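Long-range contacts in porin (Rhodobacter blasticus, PDB 3PRN), which forms trimeric channels in the bacterial outer membrane that let small hydrophilic solutes, up to about 0.6 kDa, diffuse through passively: residues D90-T95 with G165-W170; S105-A110 with R238-D243; L177-T182 with A194-A199; V208-Y213 with D222-Y227. The protein carries 1 engineered substitution. All blocks are in the same frame, centred on the assembly; numbering follows the deposited sequence.

Contact 1: residues D90-T95 with G165-W170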
loop_
_atom_site.group_PDB
_atom_site.type_symbol
_atom_site.label_atom_id
_atom_site.label_comp_id
_atom_site.label_asym_id
_atom_site.label_seq_id
_atom_site.Cartn_x
_atom_site.Cartn_y
_atom_site.Cartn_z
ATOM N N ASP A 90 -6.125 10.431 -24.130
ATOM C CA ASP A 90 -6.675 10.674 -22.801
ATOM C C ASP A 90 -6.151 11.982 -22.243
ATOM O O ASP A 90 -6.789 12.484 -21.318
ATOM C CB ASP A 90 -6.331 9.491 -21.875
ATOM C CG ASP A 90 -7.071 9.506 -20.520
ATOM O OD1 ASP A 90 -8.292 9.494 -20.475
ATOM O OD2 ASP A 90 -6.403 9.511 -19.459
ATOM N N SER A 91 -5.038 12.529 -22.751
ATOM C CA SER A 91 -4.531 13.743 -22.111
ATOM C C SER A 91 -4.856 15.066 -22.788
ATOM O O SER A 91 -4.712 16.087 -22.129
ATOM C CB SER A 91 -2.976 13.630 -22.085
ATOM O OG SER A 91 -2.640 12.457 -21.335
ATOM N N VAL A 92 -5.276 15.099 -24.047
ATOM C CA VAL A 92 -5.582 16.331 -24.724
ATOM C C VAL A 92 -6.666 17.115 -23.980
ATOM O O VAL A 92 -7.503 16.539 -23.274
ATOM C CB VAL A 92 -6.305 16.228 -26.097
ATOM C CG1 VAL A 92 -5.372 16.470 -27.284
ATOM C CG2 VAL A 92 -6.939 14.856 -26.337
ATOM N N ALA A 93 -6.657 18.419 -24.184
ATOM C CA ALA A 93 -7.670 19.303 -23.593
ATOM C C ALA A 93 -9.024 19.111 -24.356
ATOM O O ALA A 93 -9.066 18.533 -25.442
ATOM C CB ALA A 93 -7.231 20.764 -23.711
ATOM N N LEU A 94 -10.079 19.571 -23.683
ATOM C CA LEU A 94 -11.416 19.683 -24.173
ATOM C C LEU A 94 -12.215 18.392 -24.233
ATOM O O LEU A 94 -13.453 18.451 -24.056
ATOM C CB LEU A 94 -11.431 20.356 -25.578
ATOM C CG LEU A 94 -10.764 21.756 -25.674
ATOM C CD1 LEU A 94 -10.885 22.280 -27.115
ATOM C CD2 LEU A 94 -11.376 22.728 -24.669
ATOM N N THR A 95 -11.575 17.276 -24.467
ATOM C CA THR A 95 -12.288 16.014 -24.751
ATOM C C THR A 95 -13.160 15.569 -23.600
ATOM O O THR A 95 -14.150 14.839 -23.824
ATOM C CB THR A 95 -11.270 14.994 -25.260
ATOM O OG1 THR A 95 -11.888 13.830 -25.845
ATOM C CG2 THR A 95 -10.420 14.452 -24.076
ATOM N N GLY A 165 -0.428 6.965 -30.538
ATOM C CA GLY A 165 -1.319 8.115 -30.431
ATOM C C GLY A 165 -0.600 9.435 -30.613
ATOM O O GLY A 165 0.521 9.652 -30.116
ATOM N N ILE A 166 -1.350 10.404 -31.152
ATOM C CA ILE A 166 -0.784 11.770 -31.198
ATOM C C ILE A 166 -1.866 12.782 -30.953
ATOM O O ILE A 166 -3.042 12.607 -31.358
ATOM C CB ILE A 166 -0.048 12.012 -32.533
ATOM C CG1 ILE A 166 0.453 13.463 -32.584
ATOM C CG2 ILE A 166 -0.947 11.775 -33.716
ATOM C CD1 ILE A 166 1.625 13.560 -33.555
ATOM N N ALA A 167 -1.545 13.897 -30.331
ATOM C CA ALA A 167 -2.503 14.929 -30.034
ATOM C C ALA A 167 -1.857 16.294 -29.827
ATOM O O ALA A 167 -0.706 16.438 -29.467
ATOM C CB ALA A 167 -3.348 14.570 -28.776
ATOM N N ALA A 168 -2.686 17.319 -30.001
ATOM C CA ALA A 168 -2.293 18.689 -29.739
ATOM C C ALA A 168 -3.477 19.537 -29.350
ATOM O O ALA A 168 -4.654 19.262 -29.651
ATOM C CB ALA A 168 -1.570 19.272 -30.979
ATOM N N ASP A 169 -3.226 20.535 -28.522
ATOM C CA ASP A 169 -4.211 21.520 -28.179
ATOM C C ASP A 169 -3.527 22.907 -28.135
ATOM O O ASP A 169 -2.301 23.099 -28.062
ATOM C CB ASP A 169 -5.029 21.262 -26.942
ATOM C CG ASP A 169 -4.198 20.982 -25.698
ATOM O OD1 ASP A 169 -3.469 21.899 -25.260
ATOM O OD2 ASP A 169 -4.253 19.850 -25.176
ATOM N N TRP A 170 -4.411 23.895 -28.217
ATOM C CA TRP A 170 -3.965 25.277 -28.347
ATOM C C TRP A 170 -5.065 26.158 -27.795
ATOM O O TRP A 170 -6.256 25.943 -28.005
ATOM C CB TRP A 170 -3.686 25.605 -29.843
ATOM C CG TRP A 170 -3.416 27.097 -29.940
ATOM C CD1 TRP A 170 -2.214 27.722 -29.727
ATOM C CD2 TRP A 170 -4.379 28.120 -30.191
ATOM N NE1 TRP A 170 -2.391 29.077 -29.817
ATOM C CE2 TRP A 170 -3.707 29.349 -30.102
ATOM C CE3 TRP A 170 -5.751 28.116 -30.466
ATOM C CZ2 TRP A 170 -4.350 30.575 -30.295
ATOM C CZ3 TRP A 170 -6.399 29.326 -30.658
ATOM C CH2 TRP A 170 -5.690 30.540 -30.576
#
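Val92 and Asp169 have the most surface buried here, with Ala93 next to them. Asp169, on strand 163-171, points from the barrel wall into the lumen. Chi1 of 53° places its CG between the backbone N and the carbonyl carbon, and with it the carboxylate beside Ala93. Asp169 OD2 accepts a hydrogen bond from Ala93 N at 3.0 Å, with an N-H...O angle of 157°. The donor comes in from above the carboxylate plane, 41° out of it. Ala93 CB lies beside the same carboxylate, 3.4 Å from Asp169 OD2, so the polar grip and the methyl contact share one acid group. Val92 is the first residue past the end of helix 88-91. It sends CG1 over the strand, where it reaches Ala168 O at 3.7 Å.

The two segments thus pair one main-chain N-H of the loop folded inside the porin barrel with a carboxylate of the wall. The acid has further partners on strand 142-150: Asn143 ND2 bonds OD1, and Tyr145 OH bonds OD2. With neutral donors at both oxygens, a buried carboxylate is likely to be tolerated as an ion here, and it ties the start of the loop to two neighbouring strands.

Contact 2: residues S105-A110 with R238-D243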
loop_
_atom_site.group_PDB
_atom_site.type_symbol
_atom_site.label_atom_id
_atom_site.label_comp_id
_atom_site.label_asym_id
_atom_site.label_seq_id
_atom_site.Cartn_x
_atom_site.Cartn_y
_atom_site.Cartn_z
ATOM N N SER A 105 -18.911 12.397 -14.868
ATOM C CA SER A 105 -19.361 11.476 -15.926
ATOM C C SER A 105 -20.208 12.234 -16.975
ATOM O O SER A 105 -20.781 13.312 -16.742
ATOM C CB SER A 105 -20.206 10.352 -15.330
ATOM O OG SER A 105 -21.397 10.889 -14.784
ATOM N N SER A 106 -20.232 11.648 -18.185
ATOM C CA SER A 106 -20.979 12.210 -19.290
ATOM C C SER A 106 -21.093 11.154 -20.402
ATOM O O SER A 106 -20.077 10.588 -20.830
ATOM C CB SER A 106 -20.258 13.448 -19.892
ATOM O OG SER A 106 -20.901 13.903 -21.077
ATOM N N PHE A 107 -22.337 11.028 -20.890
ATOM C CA PHE A 107 -22.555 10.198 -22.102
ATOM C C PHE A 107 -21.915 10.909 -23.297
ATOM O O PHE A 107 -21.645 10.255 -24.327
ATOM C CB PHE A 107 -24.058 10.003 -22.324
ATOM C CG PHE A 107 -24.686 9.103 -21.290
ATOM C CD1 PHE A 107 -24.311 7.742 -21.286
ATOM C CD2 PHE A 107 -25.631 9.542 -20.391
ATOM C CE1 PHE A 107 -24.877 6.855 -20.360
ATOM C CE2 PHE A 107 -26.191 8.644 -19.490
ATOM C CZ PHE A 107 -25.824 7.307 -19.478
ATOM N N GLY A 108 -21.644 12.199 -23.188
ATOM C CA GLY A 108 -21.019 12.931 -24.290
ATOM C C GLY A 108 -19.518 12.716 -24.403
ATOM O O GLY A 108 -18.908 13.263 -25.345
ATOM N N ASP A 109 -18.906 11.934 -23.488
ATOM C CA ASP A 109 -17.488 11.587 -23.630
ATOM C C ASP A 109 -17.397 10.583 -24.802
ATOM O O ASP A 109 -18.404 9.914 -25.126
ATOM C CB ASP A 109 -17.054 10.851 -22.357
ATOM C CG ASP A 109 -16.686 11.779 -21.207
ATOM O OD1 ASP A 109 -16.606 13.031 -21.348
ATOM O OD2 ASP A 109 -16.433 11.224 -20.099
ATOM N N ALA A 110 -16.275 10.438 -25.438
ATOM C CA ALA A 110 -16.062 9.536 -26.554
ATOM C C ALA A 110 -16.509 8.111 -26.227
ATOM O O ALA A 110 -16.178 7.564 -25.159
ATOM C CB ALA A 110 -14.585 9.521 -26.895
ATOM N N ARG A 238 -23.948 23.282 -15.644
ATOM C CA ARG A 238 -23.425 22.619 -16.836
ATOM C C ARG A 238 -24.513 21.874 -17.613
ATOM O O ARG A 238 -25.460 21.375 -17.007
ATOM C CB ARG A 238 -22.458 21.470 -16.349
ATOM C CG ARG A 238 -21.250 22.018 -15.610
ATOM C CD ARG A 238 -20.340 20.890 -15.115
ATOM N NE ARG A 238 -19.241 21.420 -14.332
ATOM C CZ ARG A 238 -18.149 21.982 -14.841
ATOM N NH1 ARG A 238 -17.977 22.088 -16.144
ATOM N NH2 ARG A 238 -17.194 22.441 -14.039
ATOM N N ALA A 239 -24.324 21.751 -18.920
ATOM C CA ALA A 239 -25.277 21.008 -19.744
ATOM C C ALA A 239 -24.574 20.422 -20.950
ATOM O O ALA A 239 -23.544 20.923 -21.369
ATOM C CB ALA A 239 -26.397 21.946 -20.244
ATOM N N TYR A 240 -25.137 19.411 -21.593
ATOM C CA TYR A 240 -24.621 18.867 -22.828
ATOM C C TYR A 240 -25.727 18.101 -23.568
ATOM O O TYR A 240 -26.684 17.678 -22.913
ATOM C CB TYR A 240 -23.415 17.895 -22.675
ATOM C CG TYR A 240 -23.749 16.590 -21.984
ATOM C CD1 TYR A 240 -24.170 15.498 -22.770
ATOM C CD2 TYR A 240 -23.616 16.407 -20.620
ATOM C CE1 TYR A 240 -24.473 14.277 -22.189
ATOM C CE2 TYR A 240 -23.920 15.156 -20.036
ATOM C CZ TYR A 240 -24.341 14.109 -20.813
ATOM O OH TYR A 240 -24.678 12.857 -20.309
ATOM N N VAL A 241 -25.519 17.904 -24.863
ATOM C CA VAL A 241 -26.395 17.083 -25.652
ATOM C C VAL A 241 -25.399 16.272 -26.504
ATOM O O VAL A 241 -24.376 16.882 -26.862
ATOM C CB VAL A 241 -27.296 17.897 -26.607
ATOM C CG1 VAL A 241 -28.269 16.992 -27.333
ATOM C CG2 VAL A 241 -28.016 18.995 -25.834
ATOM N N SER A 242 -25.684 15.016 -26.765
ATOM C CA SER A 242 -24.738 14.244 -27.599
ATOM C C SER A 242 -25.565 13.291 -28.479
ATOM O O SER A 242 -26.578 12.767 -28.003
ATOM C CB SER A 242 -23.728 13.462 -26.734
ATOM O OG SER A 242 -22.692 12.807 -27.447
ATOM N N ASP A 243 -25.122 13.072 -29.674
ATOM C CA ASP A 243 -25.637 12.197 -30.675
ATOM C C ASP A 243 -24.571 11.244 -31.235
ATOM O O ASP A 243 -23.435 11.639 -31.561
ATOM C CB ASP A 243 -26.200 12.926 -31.927
ATOM C CG ASP A 243 -27.507 13.597 -31.536
ATOM O OD1 ASP A 243 -28.521 12.869 -31.209
ATOM O OD2 ASP A 243 -27.581 14.877 -31.494
#
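The Tyr240 ring carries Ser106 OG on one face, 3.4 Å above the plane and over the ring centre. Gly108 N comes up obliquely, 3.6 Å from Tyr240 CE1. The Phe107 ring meets Tyr240 only at the phenol oxygen, 3.5 Å from Phe107 CD2, and the two side chains cross at a slant.

That oxygen is gripped from the loop: Phe107 N donates to Tyr240 OH at 3.0 Å, with an angle of 155° at the hydrogen, while Gln272 OE1 bonds the same hydroxyl from the barrel wall. Ser106 OG, anti to its backbone N (chi1 173°), is placed to accept from Gly108 N at 2.8 Å, which makes an ST turn inside the type I beta turn Ser106-Asp109. Ser98 OG is its other partner. The turn brings Gly108 CA to 3.6 Å from Ser242 OG, and a beta carbon on Gly108 would be crowded by Ser106 OG. A phenylalanine in place of Tyr240 would probably leave Phe107 N without its acceptor and Gln272 OE1 without its phenol partner.

Residues 105-110 belong to the long loop between helix 88-91 and strand 131-138, which folds into the barrel as the constriction loop does in general porins. Here it rests on the inner face of strand 235-244. Strand 223-232, next to it, also takes part: its Thr225 OG1 bonds both Gly108 O and Ser242 OG.

Contact 3: residues L177-T182 with A194-A199; sequences LAAAYT and AFVGAA
Leu177 opens the contact by laying CD2 against Ala198 CB at 3.7 Å, on the outward surface of a beta hairpin. Strands 175-183 and 193-200 are its two arms, neighbours in the antiparallel 16-stranded porin barrel. Ala178 turns inward and forms a hydrogen-bonded pair with Gly197, exchanging N-H...O bonds in both directions, and Ala178 CB touches Phe195 CE2 at 3.8 Å. Ala179 faces out again, opposite Val196 in a non-hydrogen-bonded pair, where Ala179 CA comes to 3.1 Å from Phe195 O in a CA-H...O contact. Ala180 returns to the lumen side and pairs with Phe195, again through two backbone bonds, with its methyl at the edge of the Phe195 ring.

That ring lies beside the methyls of Ala178 and Ala180 on the inner side, its CG anti to the backbone N (chi1 156°). One face lies over Gly197 N, 3.6 Å from the plane and toward the rim; a beta carbon on Gly197 would clash with Phe195 CE1. Thr95 and Phe89 pack on it, and the Tyr213 ring meets it with planes about 20° apart. Tyr181 closes the walk on the outer side: Ala194 CB sits in the plane of its ring, at the edge, 3.9 Å from Tyr181 CD1.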
loop_
_atom_site.group_PDB
_atom_site.type_symbol
_atom_site.label_atom_id
_atom_site.label_comp_id
_atom_site.label_asym_id
_atom_site.label_seq_id
_atom_site.Cartn_x
_atom_site.Cartn_y
_atom_site.Cartn_z
ATOM N N LEU A 177 -8.732 25.032 -29.268
ATOM C CA LEU A 177 -8.832 24.005 -30.269
ATOM C C LEU A 177 -8.009 22.776 -29.814
ATOM O O LEU A 177 -6.989 22.949 -29.197
ATOM C CB LEU A 177 -8.239 24.455 -31.592
ATOM C CG LEU A 177 -8.895 25.717 -32.195
ATOM C CD1 LEU A 177 -7.964 26.199 -33.310
ATOM C CD2 LEU A 177 -10.273 25.413 -32.741
ATOM N N ALA A 178 -8.467 21.589 -30.210
ATOM C CA ALA A 178 -7.758 20.375 -29.802
ATOM C C ALA A 178 -8.061 19.289 -30.828
ATOM O O ALA A 178 -9.142 19.275 -31.408
ATOM C CB ALA A 178 -8.224 19.946 -28.408
ATOM N N ALA A 179 -7.117 18.406 -31.034
ATOM C CA ALA A 179 -7.334 17.307 -31.982
ATOM C C ALA A 179 -6.462 16.140 -31.510
ATOM O O ALA A 179 -5.394 16.363 -30.886
ATOM C CB ALA A 179 -6.917 17.797 -33.366
ATOM N N ALA A 180 -6.888 14.952 -31.837
ATOM C CA ALA A 180 -6.159 13.755 -31.447
ATOM C C ALA A 180 -6.469 12.648 -32.444
ATOM O O ALA A 180 -7.596 12.575 -32.934
ATOM C CB ALA A 180 -6.576 13.318 -30.052
ATOM N N TYR A 181 -5.519 11.745 -32.611
ATOM C CA TYR A 181 -5.684 10.602 -33.491
ATOM C C TYR A 181 -4.893 9.441 -32.898
ATOM O O TYR A 181 -3.735 9.683 -32.504
ATOM C CB TYR A 181 -5.108 10.974 -34.895
ATOM C CG TYR A 181 -5.235 9.821 -35.864
ATOM C CD1 TYR A 181 -6.476 9.538 -36.429
ATOM C CD2 TYR A 181 -4.166 9.037 -36.217
ATOM C CE1 TYR A 181 -6.642 8.493 -37.337
ATOM C CE2 TYR A 181 -4.306 8.015 -37.147
ATOM C CZ TYR A 181 -5.544 7.725 -37.666
ATOM O OH TYR A 181 -5.706 6.686 -38.574
ATOM N N THR A 182 -5.412 8.271 -32.851
ATOM C CA THR A 182 -4.785 7.095 -32.305
ATOM C C THR A 182 -5.032 5.887 -33.182
ATOM O O THR A 182 -6.205 5.612 -33.470
ATOM C CB THR A 182 -5.386 6.772 -30.884
ATOM O OG1 THR A 182 -5.054 7.897 -30.060
ATOM C CG2 THR A 182 -4.777 5.512 -30.306
ATOM N N ALA A 194 -10.476 9.221 -33.610
ATOM C CA ALA A 194 -10.008 10.596 -33.799
ATOM C C ALA A 194 -10.955 11.553 -33.080
ATOM O O ALA A 194 -12.110 11.231 -32.893
ATOM C CB ALA A 194 -9.933 11.014 -35.261
ATOM N N PHE A 195 -10.448 12.696 -32.743
ATOM C CA PHE A 195 -11.174 13.713 -32.042
ATOM C C PHE A 195 -10.795 15.088 -32.574
ATOM O O PHE A 195 -9.624 15.394 -32.832
ATOM C CB PHE A 195 -10.789 13.655 -30.541
ATOM C CG PHE A 195 -10.992 14.925 -29.773
ATOM C CD1 PHE A 195 -12.274 15.462 -29.619
ATOM C CD2 PHE A 195 -9.937 15.524 -29.080
ATOM C CE1 PHE A 195 -12.494 16.584 -28.838
ATOM C CE2 PHE A 195 -10.141 16.674 -28.332
ATOM C CZ PHE A 195 -11.414 17.187 -28.162
ATOM N N VAL A 196 -11.797 15.958 -32.665
ATOM C CA VAL A 196 -11.497 17.351 -32.987
ATOM C C VAL A 196 -12.483 18.155 -32.133
ATOM O O VAL A 196 -13.651 17.752 -32.079
ATOM C CB VAL A 196 -11.775 17.696 -34.467
ATOM C CG1 VAL A 196 -11.529 19.180 -34.640
ATOM C CG2 VAL A 196 -10.836 16.910 -35.389
ATOM N N GLY A 197 -11.995 19.151 -31.433
ATOM C CA GLY A 197 -12.913 19.925 -30.621
ATOM C C GLY A 197 -12.549 21.393 -30.618
ATOM O O GLY A 197 -11.414 21.803 -30.868
ATOM N N ALA A 198 -13.495 22.206 -30.207
ATOM C CA ALA A 198 -13.239 23.637 -30.061
ATOM C C ALA A 198 -14.184 24.167 -29.009
ATOM O O ALA A 198 -15.245 23.569 -28.744
ATOM C CB ALA A 198 -13.496 24.262 -31.425
ATOM N N ALA A 199 -13.795 25.242 -28.356
ATOM C CA ALA A 199 -14.528 25.886 -27.298
ATOM C C ALA A 199 -14.303 27.414 -27.360
ATOM O O ALA A 199 -13.240 27.922 -27.736
ATOM C CB ALA A 199 -14.085 25.389 -25.919
#

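Contact 4: residues V208-Y213 with D222-Y227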
loop_
_atom_site.group_PDB
_atom_site.type_symbol
_atom_site.label_atom_id
_atom_site.label_comp_id
_atom_site.label_asym_id
_atom_site.label_seq_id
_atom_site.Cartn_x
_atom_site.Cartn_y
_atom_site.Cartn_z
ATOM N N VAL A 208 -18.800 27.536 -24.269
ATOM C CA VAL A 208 -19.616 26.670 -25.087
ATOM C C VAL A 208 -18.625 25.915 -25.979
ATOM O O VAL A 208 -17.651 26.528 -26.443
ATOM C CB VAL A 208 -20.673 27.387 -25.924
ATOM C CG1 VAL A 208 -20.029 28.373 -26.896
ATOM C CG2 VAL A 208 -21.541 26.392 -26.664
ATOM N N GLY A 209 -18.847 24.622 -26.163
ATOM C CA GLY A 209 -17.921 23.869 -26.979
ATOM C C GLY A 209 -18.651 22.758 -27.751
ATOM O O GLY A 209 -19.810 22.408 -27.558
ATOM N N LEU A 210 -17.906 22.210 -28.673
ATOM C CA LEU A 210 -18.322 21.185 -29.581
ATOM C C LEU A 210 -17.170 20.225 -29.795
ATOM O O LEU A 210 -16.136 20.625 -30.311
ATOM C CB LEU A 210 -18.686 21.873 -30.918
ATOM C CG LEU A 210 -19.249 20.999 -32.014
ATOM C CD1 LEU A 210 -20.669 20.571 -31.660
ATOM C CD2 LEU A 210 -19.308 21.844 -33.307
ATOM N N ASN A 211 -17.393 18.960 -29.496
ATOM C CA ASN A 211 -16.427 17.914 -29.733
ATOM C C ASN A 211 -17.020 16.918 -30.738
ATOM O O ASN A 211 -18.215 16.574 -30.616
ATOM C CB ASN A 211 -16.165 17.132 -28.424
ATOM C CG ASN A 211 -15.442 17.982 -27.395
ATOM O OD1 ASN A 211 -14.715 18.932 -27.732
ATOM N ND2 ASN A 211 -15.621 17.673 -26.103
ATOM N N TRP A 212 -16.217 16.478 -31.661
ATOM C CA TRP A 212 -16.586 15.510 -32.667
ATOM C C TRP A 212 -15.673 14.303 -32.546
ATOM O O TRP A 212 -14.447 14.505 -32.396
ATOM C CB TRP A 212 -16.396 16.185 -34.078
ATOM C CG TRP A 212 -16.578 15.153 -35.163
ATOM C CD1 TRP A 212 -17.771 14.673 -35.670
ATOM C CD2 TRP A 212 -15.539 14.390 -35.808
ATOM N NE1 TRP A 212 -17.521 13.672 -36.593
ATOM C CE2 TRP A 212 -16.155 13.481 -36.684
ATOM C CE3 TRP A 212 -14.146 14.386 -35.701
ATOM C CZ2 TRP A 212 -15.422 12.611 -37.489
ATOM C CZ3 TRP A 212 -13.418 13.499 -36.479
ATOM C CH2 TRP A 212 -14.059 12.634 -37.372
ATOM N N TYR A 213 -16.182 13.078 -32.635
ATOM C CA TYR A 213 -15.305 11.922 -32.620
ATOM C C TYR A 213 -15.598 10.949 -33.773
ATOM O O TYR A 213 -16.780 10.723 -34.126
ATOM C CB TYR A 213 -15.596 11.045 -31.348
ATOM C CG TYR A 213 -15.308 11.849 -30.085
ATOM C CD1 TYR A 213 -13.991 11.919 -29.592
ATOM C CD2 TYR A 213 -16.297 12.502 -29.442
ATOM C CE1 TYR A 213 -13.731 12.688 -28.457
ATOM C CE2 TYR A 213 -16.048 13.256 -28.306
ATOM C CZ TYR A 213 -14.746 13.359 -27.827
ATOM O OH TYR A 213 -14.551 14.103 -26.706
ATOM N N ASP A 222 -19.696 7.602 -35.477
ATOM C CA ASP A 222 -19.303 8.960 -35.221
ATOM C C ASP A 222 -20.208 9.620 -34.191
ATOM O O ASP A 222 -21.352 9.204 -33.951
ATOM C CB ASP A 222 -19.230 9.783 -36.502
ATOM C CG ASP A 222 -18.169 9.228 -37.458
ATOM O OD1 ASP A 222 -17.510 8.179 -37.229
ATOM O OD2 ASP A 222 -17.976 9.886 -38.514
ATOM N N GLN A 223 -19.661 10.664 -33.570
ATOM C CA GLN A 223 -20.380 11.263 -32.450
ATOM C C GLN A 223 -20.117 12.736 -32.363
ATOM O O GLN A 223 -19.027 13.256 -32.582
ATOM C CB GLN A 223 -19.808 10.523 -31.182
ATOM C CG GLN A 223 -20.224 11.158 -29.856
ATOM C CD GLN A 223 -19.730 10.379 -28.647
ATOM O OE1 GLN A 223 -18.844 9.532 -28.715
ATOM N NE2 GLN A 223 -20.316 10.670 -27.472
ATOM N N VAL A 224 -21.124 13.465 -31.904
ATOM C CA VAL A 224 -20.927 14.902 -31.716
ATOM C C VAL A 224 -21.498 15.250 -30.354
ATOM O O VAL A 224 -22.554 14.742 -29.968
ATOM C CB VAL A 224 -21.773 15.598 -32.818
ATOM C CG1 VAL A 224 -21.989 17.062 -32.499
ATOM C CG2 VAL A 224 -21.061 15.411 -34.157
ATOM N N THR A 225 -20.768 16.080 -29.622
ATOM C CA THR A 225 -21.211 16.500 -28.291
ATOM C C THR A 225 -21.106 18.033 -28.261
ATOM O O THR A 225 -20.054 18.569 -28.619
ATOM C CB THR A 225 -20.244 15.922 -27.197
ATOM O OG1 THR A 225 -20.396 14.500 -27.271
ATOM C CG2 THR A 225 -20.606 16.427 -25.825
ATOM N N LEU A 226 -22.200 18.617 -27.860
ATOM C CA LEU A 226 -22.318 20.055 -27.676
ATOM C C LEU A 226 -22.545 20.301 -26.189
ATOM O O LEU A 226 -23.438 19.730 -25.557
ATOM C CB LEU A 226 -23.475 20.593 -28.543
ATOM C CG LEU A 226 -23.913 22.009 -28.155
ATOM C CD1 LEU A 226 -22.845 22.973 -28.647
ATOM C CD2 LEU A 226 -25.286 22.298 -28.780
ATOM N N TYR A 227 -21.671 21.151 -25.602
ATOM C CA TYR A 227 -21.835 21.397 -24.172
ATOM C C TYR A 227 -21.574 22.842 -23.806
ATOM O O TYR A 227 -20.990 23.609 -24.573
ATOM C CB TYR A 227 -20.829 20.521 -23.351
ATOM C CG TYR A 227 -19.384 20.954 -23.563
ATOM C CD1 TYR A 227 -18.719 20.499 -24.692
ATOM C CD2 TYR A 227 -18.702 21.819 -22.723
ATOM C CE1 TYR A 227 -17.409 20.829 -24.974
ATOM C CE2 TYR A 227 -17.384 22.185 -22.994
ATOM C CZ TYR A 227 -16.750 21.696 -24.108
ATOM O OH TYR A 227 -15.444 22.050 -24.457
HETATM O O HOH W 1 -14.665 21.541 -26.832
#
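Tyr227 lies over Gly209 at the tight end of the contact. Gly209 CA stands 4.0 Å from the ring centroid, 27° off its normal, a CH-pi contact; a beta carbon there would run into the phenol oxygen. With CG between the backbone N and the carbonyl carbon (chi1 68°), the Tyr227 ring reaches across to Gly209. Tyr227 OH donates to a water 2.6 Å away, which in turn donates to Asn211 OD1; Asn211 ND2 is taken by Leu94 O. An alanine in place of Tyr227 would probably uncover Gly209 and leave the water with Asn211 as its remaining partner.

Strands 206-214 and 223-232 form a beta hairpin of the porin barrel, bonded both ways in the pairs Gly209-Tyr227, Asn211-Thr225 and Tyr213-Gln223. Inside, Tyr213 and Gln223 lie side by side; Asn215 ND2 bonds Gln223 OE1, and Tyr213 OH goes to Thr95 OG1.

Leu210, Val224 and Leu226 lie on the outer surface, probably facing lipid. Leu210 CD1 is 4.2 Å from Leu226 CB, while Leu226 CD1 comes to 3.3 Å from Gly209 O. Asp222 OD2 lies at the edge of the Trp212 ring, 3.9 Å from Trp212 CZ2, with carboxylate and ring planes 86° apart.

How the contacts relate
From the N terminus the chain first lays down five strands, then turns inward through helix 88-91. Contact 1 closes a loop from residues 90-95 to strand 163-171. Before it closes, the chain has already passed 105-110, where contact 2 opens, so the two cross; contact 2 closes only at strand 235-244. Nested within its loop are contacts 3 and 4, two hairpins in series. Their strands run side by side in the wall: 163-171 of contact 1 joins 175-183, 193-200 joins 206-214, and 223-232 joins 235-244. Contacts 1 and 2 therefore fix the inner loop at either end of a continuous patch of barrel built by contacts 3 and 4, and Thr95 and Leu94 reach contact 4 directly.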